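Local coordinates for Cag pathogenicity island protein (Cag10) (Helicobacter pylori 26695, PDB 6IQT), which is the VirB8 homologue of the Cag type IV secretion system, probably an inner-membrane component, here represented by its soluble NTF2-like domain, at residues 107-112 with 131-136; 113-118 with 125-130. All blocks are in the same frame, centred on the assembly; numbering follows the deposited sequence.

In the fold
Contacts 1 and 2 are two halves of one long beta hairpin, strands 105-117 and 125-137, at the middle of the four-stranded antiparallel sheet of the VirB8 domain. Contact 2 (113-118 with 125-130) lies near the turn and is nested inside the loop closed by contact 1 (107-112 with 131-136); their centres are about 18 Å apart. A probable hydrogen bond from I111 N to K129 O, 2.9 Å, joins them, and on one face T112 CG2 packs 3.4 Å from I126 CG2. Contact 1 is buried beneath helix 30-43, whereas contact 2 runs out to the more exposed end of the hairpin.

Contact 1 (107-112 with 131-136); sequences LTFFIT and VTIYYD
L107 and F109 pair with I133 and V131 as antiparallel hydrogen-bonded pairs, and T108 faces T132 between them as a non-hydrogen-bonded pair. This is the buried base of hairpin 105-117/125-137 in the NTF2-like VirB8 domain. Four backbone bonds result: L107 N gives to I133 O and I133 N to L107 O, while F109 N gives to V131 O and V131 N to F109 O. The last is nearly straight, 2.8 Å from V131 N to F109 O with 174° at the hydrogen. Two carbonyls also take a CA-H...O contact: T132 CA lies 3.2 Å from L107 O, and T108 CA approaches V131 O.

The apolar contacts lie on the face carrying L107, F109, I111, V131, I133 and Y135. F109 CG stands between the backbone N and carbonyl carbon (chi1 49°). V131 O sits 4.1 Å above the plane of the F109 ring, over its centre; F109 CE1 touches V131 CB, and F109 CZ meets V131 CG1 at 3.8 Å. The other V131 branch, CG2, packs against I111 CD1 at 4.0 Å. L107 crosses Y135 at about a right angle, L107 CG lying near the plane of the tyrosine ring at the edge, 3.6 Å from Y135 CE1; L107 CD1 also touches I133 CD1 at 3.8 Å. On the reverse face T108 and T132 lie side by side, T108 CG2 being 3.6 Å from T132 OG1.

Helix 30-43 packs on the apolar face, with V31 against L107 and Y135 and V39 against F109; Y135 also stacks on F154. Strand 84-98 flanks 107-112 and bonds to the backbone of T108, F110 and T112, while strand 154-163 takes up the far side of 131-136 through T132 and Q160.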
ATOM      1  N   LEU A 107      -0.825  -2.288  11.092  1.00 19.42           N
ATOM      2  CA  LEU A 107      -2.250  -2.573  11.035  1.00 18.97           C
ATOM      3  C   LEU A 107      -2.630  -2.956   9.606  1.00 27.30           C
ATOM      4  O   LEU A 107      -2.147  -2.349   8.648  1.00 23.11           O
ATOM      5  CB  LEU A 107      -3.058  -1.348  11.489  1.00 17.82           C
ATOM      6  CG  LEU A 107      -2.791  -0.746  12.875  1.00 21.22           C
ATOM      7  CD1 LEU A 107      -3.647   0.510  13.088  1.00 22.33           C
ATOM      8  CD2 LEU A 107      -3.081  -1.769  13.981  1.00 22.67           C
ATOM      9  N   THR A 108      -3.480  -3.971   9.445  1.00 26.56           N
ATOM     10  CA  THR A 108      -3.920  -4.355   8.103  1.00 27.28           C
ATOM     11  C   THR A 108      -5.440  -4.503   8.092  1.00 24.05           C
ATOM     12  O   THR A 108      -6.028  -5.066   9.021  1.00 21.71           O
ATOM     13  CB  THR A 108      -3.228  -5.667   7.620  1.00 31.19           C
ATOM     14  OG1 THR A 108      -3.307  -6.662   8.642  1.00 38.34           O
ATOM     15  CG2 THR A 108      -1.755  -5.433   7.318  1.00 27.27           C
ATOM     16  N   PHE A 109      -6.080  -3.966   7.056  1.00 20.27           N
ATOM     17  CA  PHE A 109      -7.538  -3.972   7.008  1.00 20.14           C
ATOM     18  C   PHE A 109      -7.966  -3.608   5.596  1.00 26.80           C
ATOM     19  O   PHE A 109      -7.148  -3.230   4.751  1.00 24.45           O
ATOM     20  CB  PHE A 109      -8.151  -2.991   8.023  1.00 23.63           C
ATOM     21  CG  PHE A 109      -7.546  -1.612   7.968  1.00 23.33           C
ATOM     22  CD1 PHE A 109      -8.077  -0.644   7.131  1.00 21.44           C
ATOM     23  CD2 PHE A 109      -6.438  -1.287   8.758  1.00 25.30           C
ATOM     24  CE1 PHE A 109      -7.505   0.638   7.069  1.00 25.99           C
ATOM     25  CE2 PHE A 109      -5.872  -0.019   8.705  1.00 22.56           C
ATOM     26  CZ  PHE A 109      -6.407   0.943   7.861  1.00 30.24           C
ATOM     27  N   PHE A 110      -9.265  -3.715   5.354  1.00 24.13           N
ATOM     28  CA  PHE A 110      -9.849  -3.340   4.077  1.00 23.95           C
ATOM     29  C   PHE A 110     -10.634  -2.050   4.259  1.00 19.52           C
ATOM     30  O   PHE A 110     -11.178  -1.792   5.336  1.00 24.12           O
ATOM     31  CB  PHE A 110     -10.783  -4.436   3.542  1.00 25.17           C
ATOM     32  CG  PHE A 110     -10.069  -5.713   3.159  1.00 30.10           C
ATOM     33  CD1 PHE A 110      -9.424  -5.824   1.937  1.00 35.06           C
ATOM     34  CD2 PHE A 110     -10.050  -6.798   4.016  1.00 39.73           C
ATOM     35  CE1 PHE A 110      -8.777  -7.000   1.577  1.00 37.27           C
ATOM     36  CE2 PHE A 110      -9.405  -7.974   3.658  1.00 44.46           C
ATOM     37  CZ  PHE A 110      -8.771  -8.074   2.443  1.00 40.23           C
ATOM     38  N   ILE A 111     -10.714  -1.253   3.189  1.00 22.62           N
ATOM     39  CA  ILE A 111     -11.558  -0.062   3.199  1.00 25.54           C
ATOM     40  C   ILE A 111     -12.484  -0.083   1.992  1.00 29.42           C
ATOM     41  O   ILE A 111     -12.214  -0.711   0.968  1.00 25.12           O
ATOM     42  CB  ILE A 111     -10.763   1.268   3.223  1.00 27.14           C
ATOM     43  CG1 ILE A 111      -9.983   1.479   1.933  1.00 21.86           C
ATOM     44  CG2 ILE A 111      -9.843   1.340   4.432  1.00 26.24           C
ATOM     45  CD1 ILE A 111      -9.430   2.900   1.831  1.00 26.94           C
ATOM     46  N   THR A 112     -13.599   0.609   2.137  1.00 27.61           N
ATOM     47  CA  THR A 112     -14.541   0.812   1.051  1.00 35.38           C
ATOM     48  C   THR A 112     -14.695   2.314   0.880  1.00 30.66           C
ATOM     49  O   THR A 112     -14.851   3.038   1.870  1.00 31.35           O
ATOM     50  CB  THR A 112     -15.884   0.121   1.350  1.00 42.04           C
ATOM     51  OG1 THR A 112     -15.685  -1.300   1.436  1.00 43.59           O
ATOM     52  CG2 THR A 112     -16.885   0.393   0.254  1.00 42.71           C
ATOM     53  N   VAL A 131      -5.352  -2.006   2.915  1.00 26.53           N
ATOM     54  CA  VAL A 131      -4.512  -0.930   3.417  1.00 24.20           C
ATOM     55  C   VAL A 131      -3.681  -1.478   4.559  1.00 25.69           C
ATOM     56  O   VAL A 131      -4.200  -2.207   5.413  1.00 26.01           O
ATOM     57  CB  VAL A 131      -5.357   0.278   3.904  1.00 27.14           C
ATOM     58  CG1 VAL A 131      -4.486   1.313   4.629  1.00 29.48           C
ATOM     59  CG2 VAL A 131      -6.142   0.903   2.750  1.00 31.35           C
ATOM     60  N   THR A 132      -2.415  -1.080   4.594  1.00 25.99           N
ATOM     61  CA  THR A 132      -1.489  -1.350   5.687  1.00 24.31           C
ATOM     62  C   THR A 132      -0.965  -0.023   6.218  1.00 23.63           C
ATOM     63  O   THR A 132      -0.446   0.788   5.447  1.00 26.14           O
ATOM     64  CB  THR A 132      -0.305  -2.190   5.190  1.00 35.99           C
ATOM     65  OG1 THR A 132      -0.781  -3.387   4.568  1.00 37.62           O
ATOM     66  CG2 THR A 132       0.643  -2.519   6.325  1.00 29.16           C
ATOM     67  N   ILE A 133      -1.066   0.210   7.521  1.00 22.04           N
ATOM     68  CA  ILE A 133      -0.444   1.415   8.058  1.00 23.74           C
ATOM     69  C   ILE A 133       0.519   1.021   9.172  1.00 23.91           C
ATOM     70  O   ILE A 133       0.330   0.027   9.880  1.00 22.66           O
ATOM     71  CB  ILE A 133      -1.443   2.488   8.570  1.00 34.56           C
ATOM     72  CG1 ILE A 133      -2.079   2.071   9.884  1.00 39.96           C
ATOM     73  CG2 ILE A 133      -2.503   2.896   7.515  1.00 32.99           C
ATOM     74  CD1 ILE A 133      -2.374   3.252  10.780  1.00 49.19           C
ATOM     75  N   TYR A 134       1.559   1.829   9.330  1.00 19.83           N
ATOM     76  CA  TYR A 134       2.529   1.670  10.402  1.00 22.75           C
ATOM     77  C   TYR A 134       2.418   2.883  11.310  1.00 21.27           C
ATOM     78  O   TYR A 134       2.429   4.018  10.825  1.00 23.65           O
ATOM     79  CB  TYR A 134       3.943   1.542   9.831  1.00 24.84           C
ATOM     80  CG  TYR A 134       4.126   0.344   8.921  1.00 25.56           C
ATOM     81  CD1 TYR A 134       3.702   0.364   7.600  1.00 22.71           C
ATOM     82  CD2 TYR A 134       4.719  -0.814   9.395  1.00 23.35           C
ATOM     83  CE1 TYR A 134       3.879  -0.761   6.765  1.00 24.87           C
ATOM     84  CE2 TYR A 134       4.879  -1.921   8.589  1.00 27.39           C
ATOM     85  CZ  TYR A 134       4.470  -1.891   7.279  1.00 30.41           C
ATOM     86  OH  TYR A 134       4.657  -3.012   6.488  1.00 29.29           O
ATOM     87  N   TYR A 135       2.316   2.658  12.623  1.00 21.58           N
ATOM     88  CA  TYR A 135       2.086   3.773  13.530  1.00 22.63           C
ATOM     89  C   TYR A 135       2.919   3.625  14.800  1.00 22.47           C
ATOM     90  O   TYR A 135       3.387   2.540  15.154  1.00 23.69           O
ATOM     91  CB  TYR A 135       0.587   3.921  13.911  1.00 20.63           C
ATOM     92  CG  TYR A 135       0.140   2.902  14.930  1.00 20.70           C
ATOM     93  CD1 TYR A 135      -0.356   1.675  14.526  1.00 19.99           C
ATOM     94  CD2 TYR A 135       0.240   3.162  16.305  1.00 24.86           C
ATOM     95  CE1 TYR A 135      -0.757   0.713  15.456  1.00 22.57           C
ATOM     96  CE2 TYR A 135      -0.141   2.202  17.240  1.00 24.62           C
ATOM     97  CZ  TYR A 135      -0.627   0.982  16.812  1.00 24.25           C
ATOM     98  OH  TYR A 135      -1.018   0.036  17.736  1.00 23.88           O
ATOM     99  N   ASP A 136       3.072   4.754  15.484  1.00 23.30           N
ATOM    100  CA  ASP A 136       3.540   4.774  16.865  1.00 23.69           C
ATOM    101  C   ASP A 136       2.903   5.983  17.534  1.00 25.85           C
ATOM    102  O   ASP A 136       2.285   6.819  16.872  1.00 28.67           O
ATOM    103  CB  ASP A 136       5.070   4.806  16.931  1.00 29.91           C
ATOM    104  CG  ASP A 136       5.621   4.417  18.307  1.00 41.52           C
ATOM    105  OD1 ASP A 136       4.842   4.089  19.233  1.00 39.64           O
ATOM    106  OD2 ASP A 136       6.859   4.430  18.446  1.00 46.57           O
TER

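Contact 2 (113-118 with 125-130); sequences IKITPD and YITKKQ
I115 and Y125 meet near the turn end of the beta hairpin formed by strands 105-117 and 125-137, part of the curved antiparallel sheet of this NTF2-like VirB8 domain. The isoleucine lies against one face of the tyrosine ring: its CG2 stands 4.0 Å from the ring centroid, 26° off the normal, a CH-pi contact displaced toward the rim. On the same side of the ring plane, the CD1 methyl of I115 lies just outside the rim, 3.5 Å from Y125 CE1, while CG2 is nearer CE2 and CZ. Y125 CG stands between the backbone N and the carbonyl carbon (chi1 69°), which starts the side chain toward 113-118. At its edge, in plane, the ring meets CG2 of T127 from its own strand, and that methyl also lies 4.1 Å from I115 CD1.

At the next hydrogen-bonded pair, on the same face, I113 crosses T127 obliquely, with I113 CB 3.5 Å from T127 OG1. The CD1 methyl of I113 continues to the aliphatic part of K129, meeting K129 CD at 4.1 Å.

Backbone pairing sets these positions. I113 with T127 and I115 with Y125 are antiparallel hydrogen-bonded pairs, each joined by two N-H...O bonds, while K114 and I126 form the non-hydrogen-bonded pair between them, on the opposite face.

Further out, strand 84-98 flanks 113-118, with A88 against I113 and V84 against I115; K114 NZ makes a weak, long ion pair with E87. K129 packs on I161 of strand 154-163, and its NZ has a similarly weak, long ion pair with D163. Of the four backbone bonds between 113-118 and 125-130, the straightest is I113 N to T127 O, 2.8 Å with 176° at the hydrogen.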
ATOM      1  N   ILE A 113     -14.585   2.785  -0.354  1.00 32.01           N
ATOM      2  CA  ILE A 113     -14.736   4.200  -0.675  1.00 33.95           C
ATOM      3  C   ILE A 113     -15.986   4.346  -1.538  1.00 35.54           C
ATOM      4  O   ILE A 113     -16.080   3.747  -2.621  1.00 33.25           O
ATOM      5  CB  ILE A 113     -13.498   4.764  -1.390  1.00 29.42           C
ATOM      6  CG1 ILE A 113     -12.223   4.465  -0.584  1.00 25.69           C
ATOM      7  CG2 ILE A 113     -13.654   6.268  -1.629  1.00 33.81           C
ATOM      8  CD1 ILE A 113     -10.933   4.934  -1.250  1.00 30.10           C
ATOM      9  N   LYS A 114     -16.950   5.125  -1.056  1.00 32.89           N
ATOM     10  CA  LYS A 114     -18.167   5.401  -1.815  1.00 33.36           C
ATOM     11  C   LYS A 114     -18.006   6.748  -2.510  1.00 35.90           C
ATOM     12  O   LYS A 114     -17.819   7.778  -1.850  1.00 33.17           O
ATOM     13  CB  LYS A 114     -19.407   5.387  -0.924  1.00 33.19           C
ATOM     14  CG  LYS A 114     -20.713   5.593  -1.709  1.00 41.84           C
ATOM     15  CD  LYS A 114     -21.956   5.415  -0.838  1.00 54.40           C
ATOM     16  CE  LYS A 114     -21.933   6.303   0.406  1.00 65.76           C
ATOM     17  NZ  LYS A 114     -21.927   7.755   0.072  1.00 70.84           N
ATOM     18  N   ILE A 115     -18.050   6.726  -3.837  1.00 34.52           N
ATOM     19  CA  ILE A 115     -17.892   7.913  -4.662  1.00 39.29           C
ATOM     20  C   ILE A 115     -19.259   8.250  -5.251  1.00 42.57           C
ATOM     21  O   ILE A 115     -19.876   7.421  -5.932  1.00 44.39           O
ATOM     22  CB  ILE A 115     -16.827   7.692  -5.747  1.00 51.20           C
ATOM     23  CG1 ILE A 115     -15.427   7.756  -5.119  1.00 46.19           C
ATOM     24  CG2 ILE A 115     -16.964   8.703  -6.854  1.00 56.72           C
ATOM     25  CD1 ILE A 115     -14.492   6.669  -5.586  1.00 47.12           C
ATOM     26  N   THR A 116     -19.767   9.433  -4.934  1.00 42.64           N
ATOM     27  CA  THR A 116     -21.030   9.904  -5.501  1.00 49.72           C
ATOM     28  C   THR A 116     -20.775  11.271  -6.122  1.00 53.54           C
ATOM     29  O   THR A 116     -20.422  12.225  -5.399  1.00 46.21           O
ATOM     30  CB  THR A 116     -22.146   9.951  -4.455  1.00 57.05           C
ATOM     31  OG1 THR A 116     -21.803  10.868  -3.412  1.00 55.64           O
ATOM     32  CG2 THR A 116     -22.374   8.580  -3.824  1.00 63.61           C
ATOM     33  N   PRO A 117     -20.869  11.408  -7.441  1.00 64.70           N
ATOM     34  CA  PRO A 117     -20.668  12.726  -8.051  1.00 72.82           C
ATOM     35  C   PRO A 117     -21.864  13.638  -7.821  1.00 76.14           C
ATOM     36  O   PRO A 117     -23.020  13.213  -7.904  1.00 70.71           O
ATOM     37  CB  PRO A 117     -20.475  12.400  -9.538  1.00 67.62           C
ATOM     38  CG  PRO A 117     -19.955  10.995  -9.523  1.00 66.14           C
ATOM     39  CD  PRO A 117     -20.773  10.340  -8.448  1.00 66.03           C
ATOM     40  N   ASP A 118     -21.560  14.905  -7.516  1.00 76.72           N
ATOM     41  CA  ASP A 118     -22.569  15.941  -7.307  1.00 81.91           C
ATOM     42  C   ASP A 118     -23.287  16.330  -8.592  1.00 87.01           C
ATOM     43  O   ASP A 118     -24.322  17.004  -8.522  1.00 86.12           O
ATOM     44  CB  ASP A 118     -21.928  17.195  -6.692  1.00 77.50           C
ATOM     45  CG  ASP A 118     -21.158  16.899  -5.412  1.00 72.27           C
ATOM     46  OD1 ASP A 118     -20.692  15.755  -5.247  1.00 71.22           O
ATOM     47  OD2 ASP A 118     -21.009  17.808  -4.571  1.00 71.23           O
ATOM     48  N   TYR A 125     -20.448   4.859  -7.285  1.00 49.90           N
ATOM     49  CA  TYR A 125     -19.669   3.647  -7.438  1.00 49.76           C
ATOM     50  C   TYR A 125     -18.773   3.437  -6.228  1.00 53.34           C
ATOM     51  O   TYR A 125     -18.333   4.389  -5.578  1.00 46.13           O
ATOM     52  CB  TYR A 125     -18.852   3.636  -8.729  1.00 55.83           C
ATOM     53  CG  TYR A 125     -17.671   4.571  -8.900  1.00 57.62           C
ATOM     54  CD1 TYR A 125     -16.420   4.222  -8.418  1.00 60.94           C
ATOM     55  CD2 TYR A 125     -17.773   5.759  -9.645  1.00 63.75           C
ATOM     56  CE1 TYR A 125     -15.323   5.055  -8.611  1.00 62.75           C
ATOM     57  CE2 TYR A 125     -16.675   6.583  -9.840  1.00 66.10           C
ATOM     58  CZ  TYR A 125     -15.468   6.238  -9.329  1.00 65.94           C
ATOM     59  OH  TYR A 125     -14.393   7.072  -9.529  1.00 65.84           O
ATOM     60  N   ILE A 126     -18.484   2.170  -5.959  1.00 49.48           N
ATOM     61  CA  ILE A 126     -17.732   1.750  -4.781  1.00 48.76           C
ATOM     62  C   ILE A 126     -16.370   1.242  -5.235  1.00 44.35           C
ATOM     63  O   ILE A 126     -16.277   0.472  -6.199  1.00 43.07           O
ATOM     64  CB  ILE A 126     -18.494   0.665  -3.993  1.00 48.68           C
ATOM     65  CG1 ILE A 126     -19.635   1.288  -3.186  1.00 45.95           C
ATOM     66  CG2 ILE A 126     -17.559  -0.117  -3.085  1.00 55.40           C
ATOM     67  CD1 ILE A 126     -20.811   0.354  -2.973  1.00 45.57           C
ATOM     68  N   THR A 127     -15.310   1.693  -4.569  1.00 40.03           N
ATOM     69  CA  THR A 127     -14.006   1.077  -4.743  1.00 38.11           C
ATOM     70  C   THR A 127     -13.567   0.465  -3.415  1.00 36.35           C
ATOM     71  O   THR A 127     -14.005   0.887  -2.345  1.00 32.67           O
ATOM     72  CB  THR A 127     -12.964   2.077  -5.281  1.00 46.17           C
ATOM     73  OG1 THR A 127     -12.601   3.016  -4.270  1.00 45.57           O
ATOM     74  CG2 THR A 127     -13.518   2.838  -6.487  1.00 52.67           C
ATOM     75  N   LYS A 128     -12.734  -0.568  -3.492  1.00 32.05           N
ATOM     76  CA  LYS A 128     -12.271  -1.284  -2.312  1.00 31.73           C
ATOM     77  C   LYS A 128     -10.759  -1.397  -2.388  1.00 30.30           C
ATOM     78  O   LYS A 128     -10.200  -1.542  -3.480  1.00 31.89           O
ATOM     79  CB  LYS A 128     -12.920  -2.685  -2.202  1.00 35.09           C
ATOM     80  CG  LYS A 128     -14.434  -2.666  -1.923  1.00 44.09           C
ATOM     81  CD  LYS A 128     -15.140  -3.885  -2.507  1.00 48.32           C
ATOM     82  CE  LYS A 128     -16.465  -3.493  -3.176  1.00 61.45           C
ATOM     83  NZ  LYS A 128     -16.352  -3.395  -4.678  1.00 58.58           N
ATOM     84  N   LYS A 129     -10.102  -1.296  -1.231  1.00 27.88           N
ATOM     85  CA  LYS A 129      -8.651  -1.346  -1.146  1.00 26.31           C
ATOM     86  C   LYS A 129      -8.254  -2.160   0.075  1.00 27.89           C
ATOM     87  O   LYS A 129      -8.982  -2.204   1.066  1.00 25.78           O
ATOM     88  CB  LYS A 129      -8.023   0.051  -1.015  1.00 28.97           C
ATOM     89  CG  LYS A 129      -8.130   0.957  -2.248  1.00 38.48           C
ATOM     90  CD  LYS A 129      -7.764   2.388  -1.878  1.00 41.98           C
ATOM     91  CE  LYS A 129      -7.476   3.242  -3.104  1.00 49.44           C
ATOM     92  NZ  LYS A 129      -8.564   3.123  -4.104  1.00 55.36           N
ATOM     93  N   GLN A 130      -7.079  -2.775   0.012  1.00 28.97           N
ATOM     94  CA  GLN A 130      -6.449  -3.324   1.204  1.00 29.07           C
ATOM     95  C   GLN A 130      -5.349  -2.366   1.639  1.00 24.20           C
ATOM     96  O   GLN A 130      -4.541  -1.927   0.820  1.00 25.99           O
ATOM     97  CB  GLN A 130      -5.873  -4.723   0.967  1.00 28.83           C
ATOM     98  CG  GLN A 130      -5.348  -5.331   2.255  1.00 36.61           C
ATOM     99  CD  GLN A 130      -4.263  -6.357   2.021  1.00 58.71           C
ATOM    100  OE1 GLN A 130      -4.513  -7.558   2.094  1.00 61.31           O
ATOM    101  NE2 GLN A 130      -3.046  -5.888   1.737  1.00 62.02           N
TER